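PDB 3CR3: PTS-dependent dihydroxyacetone kinase, ADP-binding subunit DhaL from Lactococcus lactis subsp. lactis, which carries the ADP that is phosphorylated by DhaM to ATP and then passes the phosphoryl group to dihydroxyacetone bound to DhaK. Local coordinates for residues P81-T93 with L103-G115. Residues are numbered along the deposited sequence; the frame is centred on the assembly and turned at random.
With ADP (adenosine-5'-diphosphate), chain G.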
ATOM      1  N   PRO A  81      -1.008 -19.306 -11.570  1.00 15.37           N
ATOM      2  CA  PRO A  81      -0.595 -20.196 -10.485  1.00 15.58           C
ATOM      3  C   PRO A  81      -1.585 -21.336 -10.211  1.00 15.00           C
ATOM      4  O   PRO A  81      -1.162 -22.431  -9.833  1.00 14.94           O
ATOM      5  CB  PRO A  81      -0.510 -19.279  -9.259  1.00 15.08           C
ATOM      6  CG  PRO A  81      -0.535 -17.901  -9.757  1.00 15.81           C
ATOM      7  CD  PRO A  81      -0.947 -17.879 -11.187  1.00 15.82           C
ATOM      8  N   LEU A  82      -2.876 -21.092 -10.408  1.00 14.63           N
ATOM      9  CA  LEU A  82      -3.890 -22.113 -10.086  1.00 14.85           C
ATOM     10  C   LEU A  82      -3.962 -23.271 -11.087  1.00 14.12           C
ATOM     11  O   LEU A  82      -3.798 -24.435 -10.715  1.00 14.07           O
ATOM     12  CB  LEU A  82      -5.279 -21.476  -9.899  1.00 14.63           C
ATOM     13  CG  LEU A  82      -5.408 -20.521  -8.708  1.00 15.20           C
ATOM     14  CD1 LEU A  82      -6.665 -19.676  -8.896  1.00 12.84           C
ATOM     15  CD2 LEU A  82      -5.435 -21.255  -7.397  1.00 14.85           C
ATOM     16  N   TYR A  83      -4.239 -22.954 -12.347  1.00 14.41           N
ATOM     17  CA  TYR A  83      -4.217 -23.969 -13.405  1.00 14.29           C
ATOM     18  C   TYR A  83      -2.828 -24.588 -13.565  1.00 14.68           C
ATOM     19  O   TYR A  83      -2.710 -25.799 -13.799  1.00 14.30           O
ATOM     20  CB  TYR A  83      -4.677 -23.388 -14.748  1.00 14.27           C
ATOM     21  CG  TYR A  83      -6.179 -23.262 -14.895  1.00 13.67           C
ATOM     22  CD1 TYR A  83      -6.980 -24.398 -14.983  1.00 14.76           C
ATOM     23  CD2 TYR A  83      -6.796 -22.008 -14.956  1.00 14.71           C
ATOM     24  CE1 TYR A  83      -8.355 -24.300 -15.130  1.00 15.38           C
ATOM     25  CE2 TYR A  83      -8.181 -21.890 -15.085  1.00 14.50           C
ATOM     26  CZ  TYR A  83      -8.952 -23.044 -15.171  1.00 14.26           C
ATOM     27  OH  TYR A  83     -10.312 -22.971 -15.290  1.00 13.43           O
ATOM     28  N   GLY A  84      -1.796 -23.749 -13.454  1.00 15.00           N
ATOM     29  CA  GLY A  84      -0.388 -24.177 -13.549  1.00 15.42           C
ATOM     30  C   GLY A  84      -0.043 -25.228 -12.504  1.00 15.96           C
ATOM     31  O   GLY A  84       0.572 -26.250 -12.822  1.00 16.31           O
ATOM     32  N   SER A  85      -0.448 -24.985 -11.259  1.00 15.09           N
ATOM     33  CA  SER A  85      -0.215 -25.951 -10.191  1.00 15.33           C
ATOM     34  C   SER A  85      -1.116 -27.186 -10.351  1.00 14.80           C
ATOM     35  O   SER A  85      -0.695 -28.300 -10.044  1.00 14.24           O
ATOM     36  CB  SER A  85      -0.401 -25.313  -8.816  1.00 14.86           C
ATOM     37  OG  SER A  85       0.529 -24.250  -8.631  1.00 16.04           O
ATOM     38  N   ALA A  86      -2.337 -26.987 -10.842  1.00 14.60           N
ATOM     39  CA  ALA A  86      -3.210 -28.122 -11.150  1.00 14.92           C
ATOM     40  C   ALA A  86      -2.496 -29.026 -12.156  1.00 14.87           C
ATOM     41  O   ALA A  86      -2.304 -30.204 -11.906  1.00 14.30           O
ATOM     42  CB  ALA A  86      -4.575 -27.655 -11.692  1.00 14.77           C
ATOM     43  N   PHE A  87      -2.052 -28.458 -13.273  1.00 15.12           N
ATOM     44  CA  PHE A  87      -1.397 -29.260 -14.290  1.00 16.07           C
ATOM     45  C   PHE A  87      -0.077 -29.881 -13.832  1.00 16.30           C
ATOM     46  O   PHE A  87       0.248 -30.996 -14.216  1.00 16.70           O
ATOM     47  CB  PHE A  87      -1.289 -28.494 -15.617  1.00 16.43           C
ATOM     48  CG  PHE A  87      -2.559 -28.555 -16.430  1.00 16.77           C
ATOM     49  CD1 PHE A  87      -2.833 -29.663 -17.220  1.00 16.49           C
ATOM     50  CD2 PHE A  87      -3.507 -27.531 -16.357  1.00 16.74           C
ATOM     51  CE1 PHE A  87      -4.016 -29.758 -17.945  1.00 16.85           C
ATOM     52  CE2 PHE A  87      -4.694 -27.611 -17.075  1.00 16.34           C
ATOM     53  CZ  PHE A  87      -4.952 -28.724 -17.870  1.00 16.89           C
ATOM     54  N   LEU A  88       0.654 -29.180 -12.976  1.00 16.94           N
ATOM     55  CA  LEU A  88       1.919 -29.689 -12.468  1.00 17.55           C
ATOM     56  C   LEU A  88       1.718 -30.963 -11.646  1.00 17.41           C
ATOM     57  O   LEU A  88       2.471 -31.932 -11.791  1.00 16.85           O
ATOM     58  CB  LEU A  88       2.623 -28.613 -11.636  1.00 17.24           C
ATOM     59  CG  LEU A  88       4.118 -28.782 -11.390  1.00 19.44           C
ATOM     60  CD1 LEU A  88       4.924 -28.933 -12.702  1.00 20.47           C
ATOM     61  CD2 LEU A  88       4.614 -27.595 -10.595  1.00 21.02           C
ATOM     62  N   ALA A  89       0.704 -30.953 -10.785  1.00 17.37           N
ATOM     63  CA  ALA A  89       0.376 -32.114  -9.964  1.00 18.29           C
ATOM     64  C   ALA A  89      -0.112 -33.263 -10.842  1.00 19.35           C
ATOM     65  O   ALA A  89       0.276 -34.417 -10.639  1.00 19.20           O
ATOM     66  CB  ALA A  89      -0.666 -31.750  -8.941  1.00 18.08           C
HETATM   67  N   MSE A  90      -0.945 -32.934 -11.832  1.00 20.59           N
HETATM   68  CA  MSE A  90      -1.420 -33.909 -12.818  1.00 23.01           C
HETATM   69  C   MSE A  90      -0.269 -34.505 -13.615  1.00 20.81           C
HETATM   70  O   MSE A  90      -0.289 -35.685 -13.958  1.00 20.02           O
HETATM   71  CB  MSE A  90      -2.461 -33.288 -13.754  1.00 22.10           C
HETATM   72  CG  MSE A  90      -3.753 -32.910 -13.039  1.00 25.94           C
HETATM   73 SE   MSE A  90      -5.058 -32.061 -14.209  1.00 32.21          SE
HETATM   74  CE  MSE A  90      -4.461 -30.278 -14.307  1.00 30.89           C
ATOM     75  N   SER A  91       0.733 -33.680 -13.904  1.00 20.55           N
ATOM     76  CA  SER A  91       1.948 -34.155 -14.553  1.00 20.11           C
ATOM     77  C   SER A  91       2.612 -35.239 -13.688  1.00 20.03           C
ATOM     78  O   SER A  91       2.945 -36.324 -14.177  1.00 19.24           O
ATOM     79  CB  SER A  91       2.918 -32.997 -14.809  1.00 20.10           C
ATOM     80  OG  SER A  91       4.078 -33.449 -15.476  1.00 20.21           O
ATOM     81  N   LYS A  92       2.760 -34.954 -12.399  1.00 20.06           N
ATOM     82  CA  LYS A  92       3.434 -35.885 -11.500  1.00 21.08           C
ATOM     83  C   LYS A  92       2.622 -37.179 -11.327  1.00 20.64           C
ATOM     84  O   LYS A  92       3.178 -38.282 -11.400  1.00 20.85           O
ATOM     85  CB  LYS A  92       3.771 -35.213 -10.166  1.00 20.72           C
ATOM     86  CG  LYS A  92       4.708 -34.013 -10.313  1.00 22.64           C
ATOM     87  CD  LYS A  92       4.836 -33.221  -9.010  1.00 22.86           C
ATOM     88  CE  LYS A  92       4.931 -31.700  -9.253  1.00 26.13           C
ATOM     89  NZ  LYS A  92       6.322 -31.189  -9.387  1.00 27.18           N
ATOM     90  N   THR A  93       1.312 -37.047 -11.139  1.00 20.44           N
ATOM     91  CA  THR A  93       0.424 -38.218 -11.057  1.00 19.96           C
ATOM     92  C   THR A  93       0.486 -39.082 -12.333  1.00 19.78           C
ATOM     93  O   THR A  93       0.574 -40.305 -12.243  1.00 19.45           O
ATOM     94  CB  THR A  93      -1.047 -37.808 -10.739  1.00 19.77           C
ATOM     95  OG1 THR A  93      -1.087 -37.060  -9.519  1.00 19.29           O
ATOM     96  CG2 THR A  93      -1.943 -39.025 -10.596  1.00 18.88           C
ATOM     97  N   LEU A 103      -6.233 -38.116 -11.636  1.00 17.27           N
ATOM     98  CA  LEU A 103      -5.678 -36.880 -12.191  1.00 16.62           C
ATOM     99  C   LEU A 103      -6.401 -35.650 -11.633  1.00 16.28           C
ATOM    100  O   LEU A 103      -5.778 -34.726 -11.095  1.00 15.66           O
ATOM    101  CB  LEU A 103      -5.735 -36.881 -13.732  1.00 16.32           C
ATOM    102  CG  LEU A 103      -4.902 -37.975 -14.434  1.00 16.54           C
ATOM    103  CD1 LEU A 103      -5.103 -37.968 -15.961  1.00 16.41           C
ATOM    104  CD2 LEU A 103      -3.420 -37.847 -14.092  1.00 15.26           C
ATOM    105  N   ILE A 104      -7.722 -35.674 -11.733  1.00 16.33           N
ATOM    106  CA  ILE A 104      -8.549 -34.573 -11.273  1.00 16.96           C
ATOM    107  C   ILE A 104      -8.304 -34.363  -9.778  1.00 17.19           C
ATOM    108  O   ILE A 104      -8.222 -33.229  -9.318  1.00 17.08           O
ATOM    109  CB  ILE A 104     -10.059 -34.818 -11.594  1.00 16.74           C
ATOM    110  CG1 ILE A 104     -10.278 -35.031 -13.103  1.00 18.12           C
ATOM    111  CG2 ILE A 104     -10.942 -33.696 -11.051  1.00 16.19           C
ATOM    112  CD1 ILE A 104      -9.600 -33.980 -14.022  1.00 16.22           C
ATOM    113  N   TYR A 105      -8.150 -35.465  -9.041  1.00 17.52           N
ATOM    114  CA  TYR A 105      -7.848 -35.394  -7.622  1.00 18.48           C
ATOM    115  C   TYR A 105      -6.533 -34.662  -7.406  1.00 17.72           C
ATOM    116  O   TYR A 105      -6.454 -33.765  -6.578  1.00 17.02           O
ATOM    117  CB  TYR A 105      -7.773 -36.795  -6.999  1.00 19.75           C
ATOM    118  CG  TYR A 105      -7.488 -36.772  -5.509  1.00 22.17           C
ATOM    119  CD1 TYR A 105      -8.521 -36.891  -4.588  1.00 23.01           C
ATOM    120  CD2 TYR A 105      -6.179 -36.618  -5.027  1.00 24.54           C
ATOM    121  CE1 TYR A 105      -8.268 -36.871  -3.219  1.00 25.89           C
ATOM    122  CE2 TYR A 105      -5.914 -36.583  -3.660  1.00 25.24           C
ATOM    123  CZ  TYR A 105      -6.966 -36.714  -2.760  1.00 25.46           C
ATOM    124  OH  TYR A 105      -6.724 -36.696  -1.404  1.00 25.69           O
ATOM    125  N   ALA A 106      -5.499 -35.057  -8.148  1.00 17.31           N
ATOM    126  CA  ALA A 106      -4.207 -34.367  -8.068  1.00 16.98           C
ATOM    127  C   ALA A 106      -4.401 -32.869  -8.315  1.00 16.17           C
ATOM    128  O   ALA A 106      -3.946 -32.057  -7.531  1.00 15.92           O
ATOM    129  CB  ALA A 106      -3.205 -34.956  -9.058  1.00 16.54           C
ATOM    130  N   GLY A 107      -5.100 -32.519  -9.394  1.00 16.18           N
ATOM    131  CA  GLY A 107      -5.329 -31.106  -9.759  1.00 15.42           C
ATOM    132  C   GLY A 107      -6.063 -30.318  -8.678  1.00 15.15           C
ATOM    133  O   GLY A 107      -5.654 -29.218  -8.326  1.00 14.16           O
ATOM    134  N   LEU A 108      -7.136 -30.897  -8.139  1.00 14.83           N
ATOM    135  CA  LEU A 108      -7.940 -30.239  -7.089  1.00 14.83           C
ATOM    136  C   LEU A 108      -7.123 -29.975  -5.834  1.00 15.15           C
ATOM    137  O   LEU A 108      -7.136 -28.873  -5.293  1.00 14.75           O
ATOM    138  CB  LEU A 108      -9.183 -31.075  -6.748  1.00 14.39           C
ATOM    139  CG  LEU A 108     -10.041 -30.714  -5.522  1.00 14.62           C
ATOM    140  CD1 LEU A 108     -10.706 -29.334  -5.646  1.00 11.93           C
ATOM    141  CD2 LEU A 108     -11.086 -31.802  -5.305  1.00 14.34           C
ATOM    142  N   GLU A 109      -6.400 -31.001  -5.392  1.00 16.06           N
ATOM    143  CA  GLU A 109      -5.548 -30.932  -4.212  1.00 16.79           C
ATOM    144  C   GLU A 109      -4.536 -29.794  -4.371  1.00 15.95           C
ATOM    145  O   GLU A 109      -4.307 -29.014  -3.443  1.00 15.57           O
ATOM    146  CB  GLU A 109      -4.841 -32.285  -4.019  1.00 16.65           C
ATOM    147  CG  GLU A 109      -3.976 -32.386  -2.776  1.00 18.66           C
ATOM    148  CD  GLU A 109      -3.121 -33.648  -2.748  1.00 19.56           C
ATOM    149  OE1 GLU A 109      -2.575 -34.042  -3.810  1.00 23.33           O
ATOM    150  OE2 GLU A 109      -2.991 -34.247  -1.658  1.00 24.07           O
ATOM    151  N   ALA A 110      -3.944 -29.701  -5.561  1.00 15.34           N
ATOM    152  CA  ALA A 110      -2.978 -28.652  -5.869  1.00 15.00           C
ATOM    153  C   ALA A 110      -3.589 -27.243  -5.917  1.00 15.13           C
ATOM    154  O   ALA A 110      -2.957 -26.288  -5.463  1.00 15.87           O
ATOM    155  CB  ALA A 110      -2.256 -28.967  -7.179  1.00 14.87           C
ATOM    156  N   ILE A 111      -4.795 -27.101  -6.471  1.00 14.60           N
ATOM    157  CA  ILE A 111      -5.466 -25.785  -6.504  1.00 14.32           C
ATOM    158  C   ILE A 111      -5.801 -25.347  -5.085  1.00 15.06           C
ATOM    159  O   ILE A 111      -5.639 -24.175  -4.724  1.00 14.79           O
ATOM    160  CB  ILE A 111      -6.762 -25.781  -7.384  1.00 14.19           C
ATOM    161  CG1 ILE A 111      -6.450 -26.108  -8.841  1.00 13.02           C
ATOM    162  CG2 ILE A 111      -7.489 -24.406  -7.343  1.00 14.19           C
ATOM    163  CD1 ILE A 111      -7.698 -26.470  -9.639  1.00 13.37           C
ATOM    164  N   GLN A 112      -6.272 -26.297  -4.283  1.00 15.44           N
ATOM    165  CA  GLN A 112      -6.608 -26.007  -2.901  1.00 17.06           C
ATOM    166  C   GLN A 112      -5.362 -25.639  -2.092  1.00 17.48           C
ATOM    167  O   GLN A 112      -5.391 -24.690  -1.315  1.00 17.32           O
ATOM    168  CB  GLN A 112      -7.397 -27.153  -2.284  1.00 16.90           C
ATOM    169  CG  GLN A 112      -8.838 -27.145  -2.735  1.00 18.01           C
ATOM    170  CD  GLN A 112      -9.711 -28.067  -1.911  1.00 20.03           C
ATOM    171  OE1 GLN A 112      -9.696 -29.280  -2.098  1.00 20.83           O
ATOM    172  NE2 GLN A 112     -10.474 -27.492  -0.985  1.00 20.54           N
ATOM    173  N   LYS A 113      -4.257 -26.348  -2.328  1.00 18.25           N
ATOM    174  CA  LYS A 113      -2.981 -26.007  -1.693  1.00 19.47           C
ATOM    175  C   LYS A 113      -2.505 -24.604  -2.103  1.00 19.12           C
ATOM    176  O   LYS A 113      -2.003 -23.854  -1.273  1.00 19.05           O
ATOM    177  CB  LYS A 113      -1.911 -27.059  -2.008  1.00 19.18           C
ATOM    178  CG  LYS A 113      -0.606 -26.886  -1.232  1.00 21.79           C
ATOM    179  CD  LYS A 113       0.377 -28.016  -1.522  1.00 22.04           C
ATOM    180  CE  LYS A 113       1.829 -27.617  -1.184  1.00 27.82           C
ATOM    181  NZ  LYS A 113       2.430 -26.639  -2.170  1.00 27.61           N
ATOM    182  N   ARG A 114      -2.698 -24.243  -3.370  1.00 18.91           N
ATOM    183  CA  ARG A 114      -2.118 -23.014  -3.901  1.00 18.70           C
ATOM    184  C   ARG A 114      -2.902 -21.754  -3.509  1.00 18.31           C
ATOM    185  O   ARG A 114      -2.314 -20.751  -3.125  1.00 18.11           O
ATOM    186  CB  ARG A 114      -1.961 -23.105  -5.423  1.00 18.52           C
ATOM    187  CG  ARG A 114      -1.234 -21.917  -6.077  1.00 18.01           C
ATOM    188  CD  ARG A 114       0.190 -21.774  -5.540  1.00 18.17           C
ATOM    189  NE  ARG A 114       0.973 -22.985  -5.776  1.00 17.71           N
ATOM    190  CZ  ARG A 114       1.927 -23.438  -4.969  1.00 16.51           C
ATOM    191  NH1 ARG A 114       2.220 -22.791  -3.855  1.00 15.20           N
ATOM    192  NH2 ARG A 114       2.578 -24.558  -5.277  1.00 16.00           N
ATOM    193  N   GLY A 115      -4.220 -21.828  -3.600  1.00 18.43           N
ATOM    194  CA  GLY A 115      -5.088 -20.700  -3.294  1.00 18.15           C
ATOM    195  C   GLY A 115      -5.781 -20.814  -1.944  1.00 18.43           C
ATOM    196  O   GLY A 115      -6.414 -19.865  -1.514  1.00 17.66           O
TER
HETATM  197  PB  ADP G1211      -7.298 -12.443 -11.345  1.00 15.60           P
HETATM  198  O1B ADP G1211      -7.538 -11.378 -12.367  1.00 15.51           O
HETATM  199  O2B ADP G1211      -5.939 -12.376 -10.738  1.00 13.87           O
HETATM  200  O3B ADP G1211      -8.419 -12.563 -10.312  1.00 14.19           O
HETATM  201  PA  ADP G1211      -8.357 -14.298 -13.313  1.00 14.17           P
HETATM  202  O1A ADP G1211      -9.375 -13.243 -13.578  1.00 13.91           O
HETATM  203  O2A ADP G1211      -7.590 -14.808 -14.511  1.00 16.69           O
HETATM  204  O3A ADP G1211      -7.304 -13.841 -12.166  1.00 14.44           O
HETATM  205  O5' ADP G1211      -9.058 -15.559 -12.587  1.00 15.92           O
HETATM  206  C5' ADP G1211     -10.102 -15.358 -11.628  1.00 15.07           C
HETATM  207  C4' ADP G1211     -10.524 -16.724 -11.128  1.00 14.79           C
HETATM  208  O4' ADP G1211      -9.488 -17.350 -10.361  1.00 16.42           O
HETATM  209  C3' ADP G1211     -11.727 -16.671 -10.204  1.00 14.89           C
HETATM  210  O3' ADP G1211     -12.919 -16.690 -10.991  1.00 14.91           O
HETATM  211  C2' ADP G1211     -11.567 -17.914  -9.333  1.00 14.36           C
HETATM  212  O2' ADP G1211     -12.246 -19.057  -9.861  1.00 10.96           O
HETATM  213  C1' ADP G1211     -10.078 -18.226  -9.406  1.00 17.13           C
HETATM  214  N9  ADP G1211      -9.449 -17.952  -8.101  1.00 18.66           N
HETATM  215  C8  ADP G1211      -9.056 -16.729  -7.684  1.00 18.23           C
HETATM  216  N7  ADP G1211      -8.518 -16.806  -6.457  1.00 17.35           N
HETATM  217  C5  ADP G1211      -8.576 -18.097  -6.079  1.00 17.86           C
HETATM  218  C6  ADP G1211      -8.181 -18.862  -4.882  1.00 16.54           C
HETATM  219  N6  ADP G1211      -7.592 -18.217  -3.857  1.00 17.11           N
HETATM  220  N1  ADP G1211      -8.407 -20.194  -4.874  1.00 17.92           N
HETATM  221  C2  ADP G1211      -8.975 -20.838  -5.913  1.00 17.00           C
HETATM  222  N3  ADP G1211      -9.362 -20.205  -7.021  1.00 16.87           N
HETATM  223  C4  ADP G1211      -9.196 -18.858  -7.157  1.00 17.73           C
HETATM  224  O   HOH W   1       2.710 -26.103  -7.758  1.00 29.43           O
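Ala86 and Gly107 meet where helices 79-94 and 100-115 run closest, their CA atoms 3.9 Å apart. With no side chain on Gly107, the selenium of Met90, a selenomethionine, can lie close by; a CB there would be tight against it. Met90 CG lies 3.3 Å from Leu103 O. On the same buried side, which Trp128 of helix 125-136 also covers, Ile111 sets CG1 against the Ala86 methyl. The axes approach to 7.4 Å at 139°, an antiparallel pairing of neighbouring helices in the all-helical DhaL fold. The start of helix 79-94 and the C-terminal end of helix 100-115 border the ADP pocket: Leu82 CD1 lies against the adenine, 3.2 Å from ADP C4, and Gly115 O accepts a nearly straight hydrogen bond from ADP N6. The looser, partly exposed side has Ala89 CB against both Ala106 O and the Ala110 methyl, and Thr93 CG2 on Leu103 CD2 (4.0 Å). Near the pocket, Arg114, bent at chi2 and chi3 (61° and 59°), donates from NE in its guanidinium plane to Ser85 OG at 3.2 Å; this hydroxyl donates to Pro81 O (2.8 Å), and one water links it to Arg114 NH2. A chain of another protein covers this polar end, its acidic side chain salt-bridged to NH1. Replacing Arg114 by an alanine would probably leave Ser85 OG without this donor and that acid without its mate.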